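Long-range contacts in protein (superoxide dismutase) (Aquifex pyrophilus, PDB 1COJ), which converts superoxide radicals into hydrogen peroxide and oxygen at an iron ion, one bound in each subunit: residues K4-K12 with E25-V36; V79-M87 with P158-A168. One frame throughout, in Å; residues are numbered along the deposited sequence.

How the contacts relate
Both contacts feed the same iron ion, yet they sit at different depths. Contact 1 lays the N-terminal loop, residues 4-12, on the outer side of helix 21-47 and is only partly buried; contact 2 lies near the centre of the chain, where helix 63-86 meets strand 157-163, and every residue that touches there is buried. The chemistry follows the place: a salt-bridge network beside aromatic and proline packing in contact 1, apolar packing around metal bonds in contact 2. Contact 1 supplies one iron ligand, His27, and contact 2 the other three protein ligands. The two helices follow each other in the chain, and Tyr32 of contact 1 touches His81 of contact 2.

Contact 1 of 2, residues K4-K12 with E25-V36; sequences KLEPKDHLK and EPHFEAHYKGYV. With FE (Fe (III) ion), chain B.
Two carboxylates grip the NZ of Lys12: Glu25 OE2 at 2.8 Å, on its syn side and tilted out of plane, and Glu29 OE2 at 3.1 Å, on its anti side. Glu29 also uses its second oxygen, for OE1 meets Lys33 NZ, which in turn reaches the syn lone pair of Asp9 OD1 at 2.8 Å. The five side chains make one salt-bridge network, and Lys33 probably eases the repulsion between the nearby carboxylates of Asp9 and Glu29. On the way to its acids Lys12 crosses Phe28. Its CB lies 3.7 Å from the ring centroid, in a CH-pi contact over the face; with CG anti to the backbone N (chi1 -169°) and the chain extended, CG and CD run on across the ring. Tyr32 CD2 lies over the opposite face, while Lys8 O comes to the ring edge, 3.4 Å from Phe28 CZ. Here the N-terminal loop folds back along helix 21-47, the first helix of the alpha-hairpin of this family, and His27, next to Phe28 on it, is an iron ligand. With an alanine in place of Lys12, Glu25 and the OE2 of Glu29 would probably be left without their shared cation, and the part of the Phe28 face under CG and CD would lose its cover. One turn further on, Lys8 N donates an almost straight bond to Tyr32 OH (2.8 Å, 164°), and Glu82 of helix 63-86 is hydrogen-bonded to the same hydroxyl. Pro7 rests its CB against Tyr32 CE2 and its CD against Val36 CG1, 3.8 Å away.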
loop_
_atom_site.group_PDB
_atom_site.type_symbol
_atom_site.label_atom_id
_atom_site.label_comp_id
_atom_site.label_asym_id
_atom_site.label_seq_id
_atom_site.Cartn_x
_atom_site.Cartn_y
_atom_site.Cartn_z
ATOM N N LYS A 4 -26.143 9.000 1.846
ATOM C CA LYS A 4 -25.667 9.145 0.478
ATOM C C LYS A 4 -25.199 10.564 0.173
ATOM O O LYS A 4 -25.531 11.514 0.888
ATOM C CB LYS A 4 -26.746 8.718 -0.517
ATOM C CG LYS A 4 -27.022 7.232 -0.516
ATOM C CD LYS A 4 -28.090 6.892 -1.531
ATOM C CE LYS A 4 -28.419 5.415 -1.504
ATOM N NZ LYS A 4 -29.547 5.102 -2.429
ATOM N N LEU A 5 -24.394 10.685 -0.873
ATOM C CA LEU A 5 -23.856 11.960 -1.308
ATOM C C LEU A 5 -24.295 12.231 -2.742
ATOM O O LEU A 5 -24.743 11.329 -3.449
ATOM C CB LEU A 5 -22.323 11.928 -1.258
ATOM C CG LEU A 5 -21.545 12.342 -0.002
ATOM C CD1 LEU A 5 -22.147 11.756 1.253
ATOM C CD2 LEU A 5 -20.092 11.910 -0.147
ATOM N N GLU A 6 -24.216 13.489 -3.146
ATOM C CA GLU A 6 -24.543 13.883 -4.506
ATOM C C GLU A 6 -23.461 14.864 -4.915
ATOM O O GLU A 6 -22.949 15.616 -4.078
ATOM C CB GLU A 6 -25.939 14.506 -4.611
ATOM C CG GLU A 6 -27.091 13.493 -4.510
ATOM C CD GLU A 6 -27.028 12.358 -5.544
ATOM O OE1 GLU A 6 -27.637 11.296 -5.285
ATOM O OE2 GLU A 6 -26.389 12.516 -6.611
ATOM N N PRO A 7 -23.054 14.833 -6.193
ATOM C CA PRO A 7 -22.009 15.743 -6.666
ATOM C C PRO A 7 -22.400 17.211 -6.538
ATOM O O PRO A 7 -23.586 17.553 -6.532
ATOM C CB PRO A 7 -21.823 15.316 -8.125
ATOM C CG PRO A 7 -23.170 14.804 -8.507
ATOM C CD PRO A 7 -23.571 14.004 -7.297
ATOM N N LYS A 8 -21.401 18.071 -6.382
ATOM C CA LYS A 8 -21.639 19.499 -6.269
ATOM C C LYS A 8 -21.255 20.144 -7.591
ATOM O O LYS A 8 -20.134 20.629 -7.757
ATOM C CB LYS A 8 -20.821 20.082 -5.119
ATOM C CG LYS A 8 -21.148 19.443 -3.785
ATOM C CD LYS A 8 -20.417 20.112 -2.649
ATOM C CE LYS A 8 -20.765 19.443 -1.338
ATOM N NZ LYS A 8 -20.170 20.176 -0.196
ATOM N N ASP A 9 -22.198 20.145 -8.530
ATOM C CA ASP A 9 -21.977 20.709 -9.859
ATOM C C ASP A 9 -21.514 22.153 -9.863
ATOM O O ASP A 9 -20.730 22.550 -10.717
ATOM C CB ASP A 9 -23.228 20.568 -10.725
ATOM C CG ASP A 9 -23.449 19.149 -11.190
ATOM O OD1 ASP A 9 -22.733 18.698 -12.108
ATOM O OD2 ASP A 9 -24.330 18.479 -10.627
ATOM N N HIS A 10 -21.942 22.926 -8.872
ATOM C CA HIS A 10 -21.563 24.329 -8.794
ATOM C C HIS A 10 -20.063 24.547 -8.575
ATOM O O HIS A 10 -19.584 25.677 -8.637
ATOM C CB HIS A 10 -22.361 25.038 -7.694
ATOM C CG HIS A 10 -21.932 24.694 -6.301
ATOM N ND1 HIS A 10 -22.513 23.694 -5.555
ATOM C CD2 HIS A 10 -20.988 25.255 -5.497
ATOM C CE1 HIS A 10 -21.957 23.648 -4.362
ATOM N NE2 HIS A 10 -21.029 24.583 -4.299
ATOM N N LEU A 11 -19.340 23.466 -8.300
ATOM C CA LEU A 11 -17.898 23.520 -8.060
ATOM C C LEU A 11 -17.060 23.380 -9.331
ATOM O O LEU A 11 -15.847 23.578 -9.295
ATOM C CB LEU A 11 -17.507 22.405 -7.083
ATOM C CG LEU A 11 -17.132 22.724 -5.635
ATOM C CD1 LEU A 11 -17.942 23.867 -5.076
ATOM C CD2 LEU A 11 -17.298 21.467 -4.795
ATOM N N LYS A 12 -17.695 23.013 -10.442
ATOM C CA LYS A 12 -16.988 22.814 -11.708
ATOM C C LYS A 12 -16.345 24.087 -12.268
ATOM O O LYS A 12 -17.040 25.049 -12.607
ATOM C CB LYS A 12 -17.937 22.219 -12.745
ATOM C CG LYS A 12 -17.255 21.718 -14.000
ATOM C CD LYS A 12 -18.286 21.125 -14.934
ATOM C CE LYS A 12 -17.657 20.608 -16.208
ATOM N NZ LYS A 12 -18.713 20.108 -17.123
ATOM N N GLU A 25 -13.372 18.528 -18.081
ATOM C CA GLU A 25 -14.535 17.689 -18.364
ATOM C C GLU A 25 -14.493 16.253 -17.823
ATOM O O GLU A 25 -15.304 15.893 -16.964
ATOM C CB GLU A 25 -14.858 17.709 -19.867
ATOM C CG GLU A 25 -16.207 17.083 -20.247
ATOM C CD GLU A 25 -17.418 17.885 -19.763
ATOM O OE1 GLU A 25 -18.555 17.374 -19.879
ATOM O OE2 GLU A 25 -17.242 19.024 -19.278
ATOM N N PRO A 26 -13.543 15.422 -18.292
ATOM C CA PRO A 26 -13.501 14.050 -17.783
ATOM C C PRO A 26 -13.148 13.967 -16.299
ATOM O O PRO A 26 -13.636 13.088 -15.588
ATOM C CB PRO A 26 -12.434 13.392 -18.660
ATOM C CG PRO A 26 -11.505 14.516 -18.963
ATOM C CD PRO A 26 -12.458 15.649 -19.266
ATOM N N HIS A 27 -12.333 14.902 -15.827
ATOM C CA HIS A 27 -11.918 14.911 -14.428
ATOM C C HIS A 27 -13.114 15.105 -13.502
ATOM O O HIS A 27 -13.273 14.374 -12.518
ATOM C CB HIS A 27 -10.875 16.008 -14.186
ATOM C CG HIS A 27 -10.055 15.806 -12.950
ATOM N ND1 HIS A 27 -9.118 16.706 -12.487
ATOM C CD2 HIS A 27 -10.034 14.770 -12.068
ATOM C CE1 HIS A 27 -8.573 16.202 -11.370
ATOM N NE2 HIS A 27 -9.097 15.026 -11.074
ATOM N N PHE A 28 -13.974 16.057 -13.849
ATOM C CA PHE A 28 -15.155 16.365 -13.052
ATOM C C PHE A 28 -16.324 15.416 -13.307
ATOM O O PHE A 28 -16.871 14.827 -12.375
ATOM C CB PHE A 28 -15.604 17.808 -13.310
ATOM C CG PHE A 28 -16.601 18.319 -12.311
ATOM C CD1 PHE A 28 -16.174 18.998 -11.172
ATOM C CD2 PHE A 28 -17.965 18.109 -12.497
ATOM C CE1 PHE A 28 -17.093 19.462 -10.226
ATOM C CE2 PHE A 28 -18.891 18.567 -11.561
ATOM C CZ PHE A 28 -18.455 19.245 -10.422
ATOM N N GLU A 29 -16.686 15.259 -14.575
ATOM C CA GLU A 29 -17.811 14.424 -14.969
ATOM C C GLU A 29 -17.637 12.916 -14.838
ATOM O O GLU A 29 -18.600 12.212 -14.545
ATOM C CB GLU A 29 -18.247 14.766 -16.398
ATOM C CG GLU A 29 -18.650 16.220 -16.606
ATOM C CD GLU A 29 -19.842 16.644 -15.759
ATOM O OE1 GLU A 29 -20.684 15.785 -15.415
ATOM O OE2 GLU A 29 -19.941 17.847 -15.446
ATOM N N ALA A 30 -16.432 12.407 -15.068
ATOM C CA ALA A 30 -16.216 10.968 -14.978
ATOM C C ALA A 30 -15.581 10.507 -13.673
ATOM O O ALA A 30 -16.153 9.683 -12.955
ATOM C CB ALA A 30 -15.399 10.474 -16.167
ATOM N N HIS A 31 -14.401 11.036 -13.369
ATOM C CA HIS A 31 -13.681 10.653 -12.161
ATOM C C HIS A 31 -14.348 11.072 -10.869
ATOM O O HIS A 31 -14.730 10.225 -10.066
ATOM C CB HIS A 31 -12.248 11.169 -12.222
ATOM C CG HIS A 31 -11.458 10.585 -13.352
ATOM N ND1 HIS A 31 -11.134 9.244 -13.403
ATOM C CD2 HIS A 31 -10.985 11.129 -14.496
ATOM C CE1 HIS A 31 -10.496 8.989 -14.534
ATOM N NE2 HIS A 31 -10.393 10.110 -15.217
ATOM N N TYR A 32 -14.501 12.376 -10.669
ATOM C CA TYR A 32 -15.131 12.889 -9.460
ATOM C C TYR A 32 -16.512 12.270 -9.202
ATOM O O TYR A 32 -16.769 11.720 -8.125
ATOM C CB TYR A 32 -15.218 14.416 -9.535
ATOM C CG TYR A 32 -16.188 15.045 -8.560
ATOM C CD1 TYR A 32 -16.089 14.812 -7.187
ATOM C CD2 TYR A 32 -17.219 15.865 -9.015
ATOM C CE1 TYR A 32 -17.005 15.386 -6.290
ATOM C CE2 TYR A 32 -18.131 16.439 -8.139
ATOM C CZ TYR A 32 -18.024 16.200 -6.780
ATOM O OH TYR A 32 -18.934 16.777 -5.928
ATOM N N LYS A 33 -17.385 12.331 -10.199
ATOM C CA LYS A 33 -18.720 11.782 -10.051
ATOM C C LYS A 33 -18.712 10.270 -9.867
ATOM O O LYS A 33 -19.619 9.711 -9.240
ATOM C CB LYS A 33 -19.603 12.213 -11.222
ATOM C CG LYS A 33 -19.834 13.716 -11.238
ATOM C CD LYS A 33 -20.895 14.133 -12.236
ATOM C CE LYS A 33 -21.176 15.622 -12.112
ATOM N NZ LYS A 33 -22.285 16.039 -13.012
ATOM N N GLY A 34 -17.656 9.621 -10.352
ATOM C CA GLY A 34 -17.529 8.180 -10.211
ATOM C C GLY A 34 -17.292 7.796 -8.762
ATOM O O GLY A 34 -17.794 6.769 -8.293
ATOM N N TYR A 35 -16.535 8.627 -8.048
ATOM C CA TYR A 35 -16.246 8.388 -6.635
ATOM C C TYR A 35 -17.515 8.567 -5.812
ATOM O O TYR A 35 -17.735 7.848 -4.838
ATOM C CB TYR A 35 -15.160 9.338 -6.124
ATOM C CG TYR A 35 -13.829 9.159 -6.813
ATOM C CD1 TYR A 35 -13.238 7.899 -6.909
ATOM C CD2 TYR A 35 -13.171 10.241 -7.392
ATOM C CE1 TYR A 35 -12.022 7.719 -7.573
ATOM C CE2 TYR A 35 -11.954 10.070 -8.059
ATOM C CZ TYR A 35 -11.388 8.807 -8.142
ATOM O OH TYR A 35 -10.174 8.629 -8.773
ATOM N N VAL A 36 -18.343 9.532 -6.203
ATOM C CA VAL A 36 -19.600 9.789 -5.505
ATOM C C VAL A 36 -20.523 8.575 -5.661
ATOM O O VAL A 36 -21.079 8.069 -4.678
ATOM C CB VAL A 36 -20.300 11.073 -6.047
ATOM C CG1 VAL A 36 -21.688 11.234 -5.423
ATOM C CG2 VAL A 36 -19.442 12.303 -5.750
HETATM FE FE FE B . -8.313 13.548 -9.750
HETATM O O HOH W 1 -7.415 12.329 -8.442
#

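Contact 2 of 2, residues V79-M87 with P158-A168; sequences VLHELYFGM and PLIVIDTYEHA. With FE (Fe (III) ion), chain B.
His81 and Asp163 meet at the iron ion: NE2 of the histidine binds it at 2.2 Å and OD2 of the aspartate at 1.9 Å, with ring and carboxylate planes 85° apart. His167 NE2, which lies at the edge of the His81 ring, binds at 2.1 Å, water 1 also binds, and His27 of helix 21-47 completes the site. With CG anti to the backbone N (chi1 -169°), the Asp163 carboxylate swings to the iron. Its other oxygen, OD1, takes a weak hydrogen bond from water 1 and a firmer one from Tyr165 N (3.0 Å), which arrives from above the carboxylate plane and closes an Asx turn. Outside this shell, His81 ND1 is tied to Gly77 O, and His167 ND1 is hydrogen-bonded to Glu166 OE2 of a neighbouring subunit, a link that joins the iron site to the assembly. Asp163 CB makes a CH-pi contact over one face of Tyr84, 4.0 Å from the ring centroid. Val161 O lies at the edge of that ring, 3.4 Å from Tyr84 CD1. The tyrosine hydroxyl is hydrogen-bonded to Tyr180 and, through water 2, to Ala168 O. Earlier in the strand, whose segment 160-163 runs at 104° to helix segment 79-86, Val161 CG2 packs on Leu83 CB at 4.1 Å, and Met87 CE lies against Ile160, beside the beta bulge that Leu159 and Ile160 form opposite Leu131. No hydrogen bond passes directly between the two segments: Val161 N and O are buried without partners, and apolar packing, water 2 and the shared iron join the alpha-hairpin and C-terminal domains here.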
loop_
_atom_site.group_PDB
_atom_site.type_symbol
_atom_site.label_atom_id
_atom_site.label_comp_id
_atom_site.label_asym_id
_atom_site.label_seq_id
_atom_site.Cartn_x
_atom_site.Cartn_y
_atom_site.Cartn_z
ATOM N N VAL A 79 -14.121 14.072 -1.289
ATOM C CA VAL A 79 -13.669 15.219 -0.512
ATOM C C VAL A 79 -12.493 15.980 -1.120
ATOM O O VAL A 79 -12.556 17.203 -1.272
ATOM C CB VAL A 79 -13.324 14.801 0.940
ATOM C CG1 VAL A 79 -12.687 15.959 1.689
ATOM C CG2 VAL A 79 -14.586 14.349 1.670
ATOM N N LEU A 80 -11.432 15.261 -1.467
ATOM C CA LEU A 80 -10.243 15.881 -2.044
ATOM C C LEU A 80 -10.552 16.592 -3.357
ATOM O O LEU A 80 -10.044 17.686 -3.603
ATOM C CB LEU A 80 -9.131 14.841 -2.215
ATOM C CG LEU A 80 -8.127 14.663 -1.061
ATOM C CD1 LEU A 80 -8.696 15.058 0.286
ATOM C CD2 LEU A 80 -7.621 13.230 -1.045
ATOM N N HIS A 81 -11.403 15.993 -4.186
ATOM C CA HIS A 81 -11.770 16.624 -5.450
ATOM C C HIS A 81 -12.593 17.886 -5.228
ATOM O O HIS A 81 -12.393 18.888 -5.918
ATOM C CB HIS A 81 -12.501 15.649 -6.375
ATOM C CG HIS A 81 -11.578 14.745 -7.133
ATOM N ND1 HIS A 81 -11.205 13.491 -6.705
ATOM C CD2 HIS A 81 -10.879 14.964 -8.275
ATOM C CE1 HIS A 81 -10.310 13.004 -7.564
ATOM N NE2 HIS A 81 -10.080 13.860 -8.535
ATOM N N GLU A 82 -13.481 17.862 -4.239
ATOM C CA GLU A 82 -14.294 19.037 -3.950
ATOM C C GLU A 82 -13.432 20.191 -3.451
ATOM O O GLU A 82 -13.688 21.351 -3.780
ATOM C CB GLU A 82 -15.399 18.699 -2.955
ATOM C CG GLU A 82 -16.424 17.758 -3.547
ATOM C CD GLU A 82 -17.612 17.506 -2.644
ATOM O OE1 GLU A 82 -18.590 16.913 -3.136
ATOM O OE2 GLU A 82 -17.577 17.885 -1.453
ATOM N N LEU A 83 -12.398 19.869 -2.681
ATOM C CA LEU A 83 -11.481 20.881 -2.163
ATOM C C LEU A 83 -10.606 21.429 -3.293
ATOM O O LEU A 83 -10.237 22.604 -3.304
ATOM C CB LEU A 83 -10.599 20.278 -1.064
ATOM C CG LEU A 83 -11.279 19.905 0.258
ATOM C CD1 LEU A 83 -10.357 19.036 1.092
ATOM C CD2 LEU A 83 -11.657 21.165 1.021
ATOM N N TYR A 84 -10.295 20.559 -4.248
ATOM C CA TYR A 84 -9.476 20.906 -5.403
ATOM C C TYR A 84 -10.213 21.837 -6.377
ATOM O O TYR A 84 -9.769 22.957 -6.633
ATOM C CB TYR A 84 -9.037 19.612 -6.098
ATOM C CG TYR A 84 -8.324 19.770 -7.422
ATOM C CD1 TYR A 84 -6.996 20.186 -7.479
ATOM C CD2 TYR A 84 -8.960 19.437 -8.616
ATOM C CE1 TYR A 84 -6.314 20.257 -8.694
ATOM C CE2 TYR A 84 -8.290 19.506 -9.836
ATOM C CZ TYR A 84 -6.967 19.909 -9.867
ATOM O OH TYR A 84 -6.278 19.891 -11.062
ATOM N N PHE A 85 -11.347 21.382 -6.900
ATOM C CA PHE A 85 -12.131 22.184 -7.836
ATOM C C PHE A 85 -12.624 23.478 -7.200
ATOM O O PHE A 85 -12.571 24.546 -7.817
ATOM C CB PHE A 85 -13.328 21.383 -8.352
ATOM C CG PHE A 85 -12.956 20.220 -9.228
ATOM C CD1 PHE A 85 -12.128 20.401 -10.332
ATOM C CD2 PHE A 85 -13.446 18.944 -8.959
ATOM C CE1 PHE A 85 -11.795 19.335 -11.155
ATOM C CE2 PHE A 85 -13.118 17.869 -9.778
ATOM C CZ PHE A 85 -12.292 18.064 -10.879
ATOM N N GLY A 86 -13.063 23.382 -5.948
ATOM C CA GLY A 86 -13.578 24.532 -5.229
ATOM C C GLY A 86 -12.629 25.694 -5.018
ATOM O O GLY A 86 -13.067 26.813 -4.749
ATOM N N MET A 87 -11.332 25.454 -5.154
ATOM C CA MET A 87 -10.372 26.525 -4.956
ATOM C C MET A 87 -9.749 27.042 -6.249
ATOM O O MET A 87 -8.736 27.740 -6.209
ATOM C CB MET A 87 -9.276 26.096 -3.975
ATOM C CG MET A 87 -8.368 24.983 -4.477
ATOM S SD MET A 87 -7.048 24.609 -3.319
ATOM C CE MET A 87 -5.953 25.973 -3.615
ATOM N N PRO A 158 -7.096 20.409 5.581
ATOM C CA PRO A 158 -6.577 20.832 4.271
ATOM C C PRO A 158 -6.842 22.280 3.894
ATOM O O PRO A 158 -7.973 22.753 3.991
ATOM C CB PRO A 158 -7.302 19.901 3.292
ATOM C CG PRO A 158 -7.852 18.797 4.150
ATOM C CD PRO A 158 -8.236 19.500 5.407
ATOM N N LEU A 159 -5.807 22.963 3.417
ATOM C CA LEU A 159 -5.938 24.350 2.993
ATOM C C LEU A 159 -5.751 24.388 1.486
ATOM O O LEU A 159 -6.586 24.934 0.768
ATOM C CB LEU A 159 -4.898 25.241 3.676
ATOM C CG LEU A 159 -4.889 25.268 5.209
ATOM C CD1 LEU A 159 -3.850 26.261 5.693
ATOM C CD2 LEU A 159 -6.265 25.625 5.758
ATOM N N ILE A 160 -4.647 23.817 1.009
ATOM C CA ILE A 160 -4.361 23.766 -0.427
ATOM C C ILE A 160 -4.202 22.298 -0.817
ATOM O O ILE A 160 -3.429 21.564 -0.190
ATOM C CB ILE A 160 -3.068 24.539 -0.796
ATOM C CG1 ILE A 160 -3.236 26.032 -0.496
ATOM C CG2 ILE A 160 -2.716 24.311 -2.271
ATOM C CD1 ILE A 160 -1.997 26.871 -0.805
ATOM N N VAL A 161 -4.933 21.876 -1.847
ATOM C CA VAL A 161 -4.900 20.492 -2.311
ATOM C C VAL A 161 -4.577 20.412 -3.805
ATOM O O VAL A 161 -5.295 20.974 -4.633
ATOM C CB VAL A 161 -6.263 19.798 -2.047
ATOM C CG1 VAL A 161 -6.236 18.372 -2.532
ATOM C CG2 VAL A 161 -6.593 19.834 -0.564
ATOM N N ILE A 162 -3.494 19.720 -4.143
ATOM C CA ILE A 162 -3.086 19.567 -5.536
ATOM C C ILE A 162 -3.203 18.107 -5.957
ATOM O O ILE A 162 -2.609 17.220 -5.340
ATOM C CB ILE A 162 -1.620 20.015 -5.774
ATOM C CG1 ILE A 162 -1.376 21.405 -5.186
ATOM C CG2 ILE A 162 -1.312 20.022 -7.275
ATOM C CD1 ILE A 162 0.054 21.909 -5.363
ATOM N N ASP A 163 -3.989 17.866 -6.999
ATOM C CA ASP A 163 -4.188 16.529 -7.538
ATOM C C ASP A 163 -3.006 16.196 -8.450
ATOM O O ASP A 163 -2.740 16.930 -9.402
ATOM C CB ASP A 163 -5.484 16.486 -8.357
ATOM C CG ASP A 163 -5.899 15.075 -8.733
ATOM O OD1 ASP A 163 -5.165 14.118 -8.414
ATOM O OD2 ASP A 163 -6.988 14.914 -9.317
ATOM N N THR A 164 -2.294 15.108 -8.163
ATOM C CA THR A 164 -1.170 14.720 -9.006
ATOM C C THR A 164 -1.447 13.432 -9.774
ATOM O O THR A 164 -0.550 12.862 -10.388
ATOM C CB THR A 164 0.169 14.620 -8.218
ATOM O OG1 THR A 164 0.081 13.596 -7.223
ATOM C CG2 THR A 164 0.500 15.943 -7.551
ATOM N N TYR A 165 -2.688 12.950 -9.715
ATOM C CA TYR A 165 -3.067 11.755 -10.467
ATOM C C TYR A 165 -2.889 12.137 -11.926
ATOM O O TYR A 165 -3.153 13.279 -12.306
ATOM C CB TYR A 165 -4.534 11.396 -10.248
ATOM C CG TYR A 165 -4.796 10.424 -9.119
ATOM C CD1 TYR A 165 -5.247 9.129 -9.383
ATOM C CD2 TYR A 165 -4.630 10.804 -7.784
ATOM C CE1 TYR A 165 -5.533 8.232 -8.345
ATOM C CE2 TYR A 165 -4.911 9.913 -6.734
ATOM C CZ TYR A 165 -5.364 8.629 -7.023
ATOM O OH TYR A 165 -5.675 7.749 -5.998
ATOM N N GLU A 166 -2.503 11.177 -12.752
ATOM C CA GLU A 166 -2.277 11.440 -14.167
ATOM C C GLU A 166 -3.478 12.008 -14.916
ATOM O O GLU A 166 -3.311 12.820 -15.823
ATOM C CB GLU A 166 -1.746 10.185 -14.853
ATOM C CG GLU A 166 -0.407 9.764 -14.283
ATOM C CD GLU A 166 0.156 8.508 -14.909
ATOM O OE1 GLU A 166 -0.614 7.579 -15.236
ATOM O OE2 GLU A 166 1.395 8.448 -15.056
ATOM N N HIS A 167 -4.687 11.625 -14.519
ATOM C CA HIS A 167 -5.883 12.131 -15.188
ATOM C C HIS A 167 -6.089 13.632 -14.981
ATOM O O HIS A 167 -6.811 14.278 -15.741
ATOM C CB HIS A 167 -7.138 11.351 -14.755
ATOM C CG HIS A 167 -7.449 11.441 -13.291
ATOM N ND1 HIS A 167 -7.716 10.352 -12.488
ATOM C CD2 HIS A 167 -7.579 12.525 -12.487
ATOM C CE1 HIS A 167 -7.993 10.802 -11.261
ATOM N NE2 HIS A 167 -7.918 12.117 -11.218
ATOM N N ALA A 168 -5.425 14.191 -13.975
ATOM C CA ALA A 168 -5.556 15.608 -13.667
ATOM C C ALA A 168 -4.860 16.542 -14.663
ATOM O O ALA A 168 -5.294 17.688 -14.845
ATOM C CB ALA A 168 -5.047 15.879 -12.259
HETATM FE FE FE B . -8.313 13.548 -9.750
HETATM O O HOH W 2 -7.563 18.798 -13.682
HETATM O O HOH W 1 -7.415 12.329 -8.442
#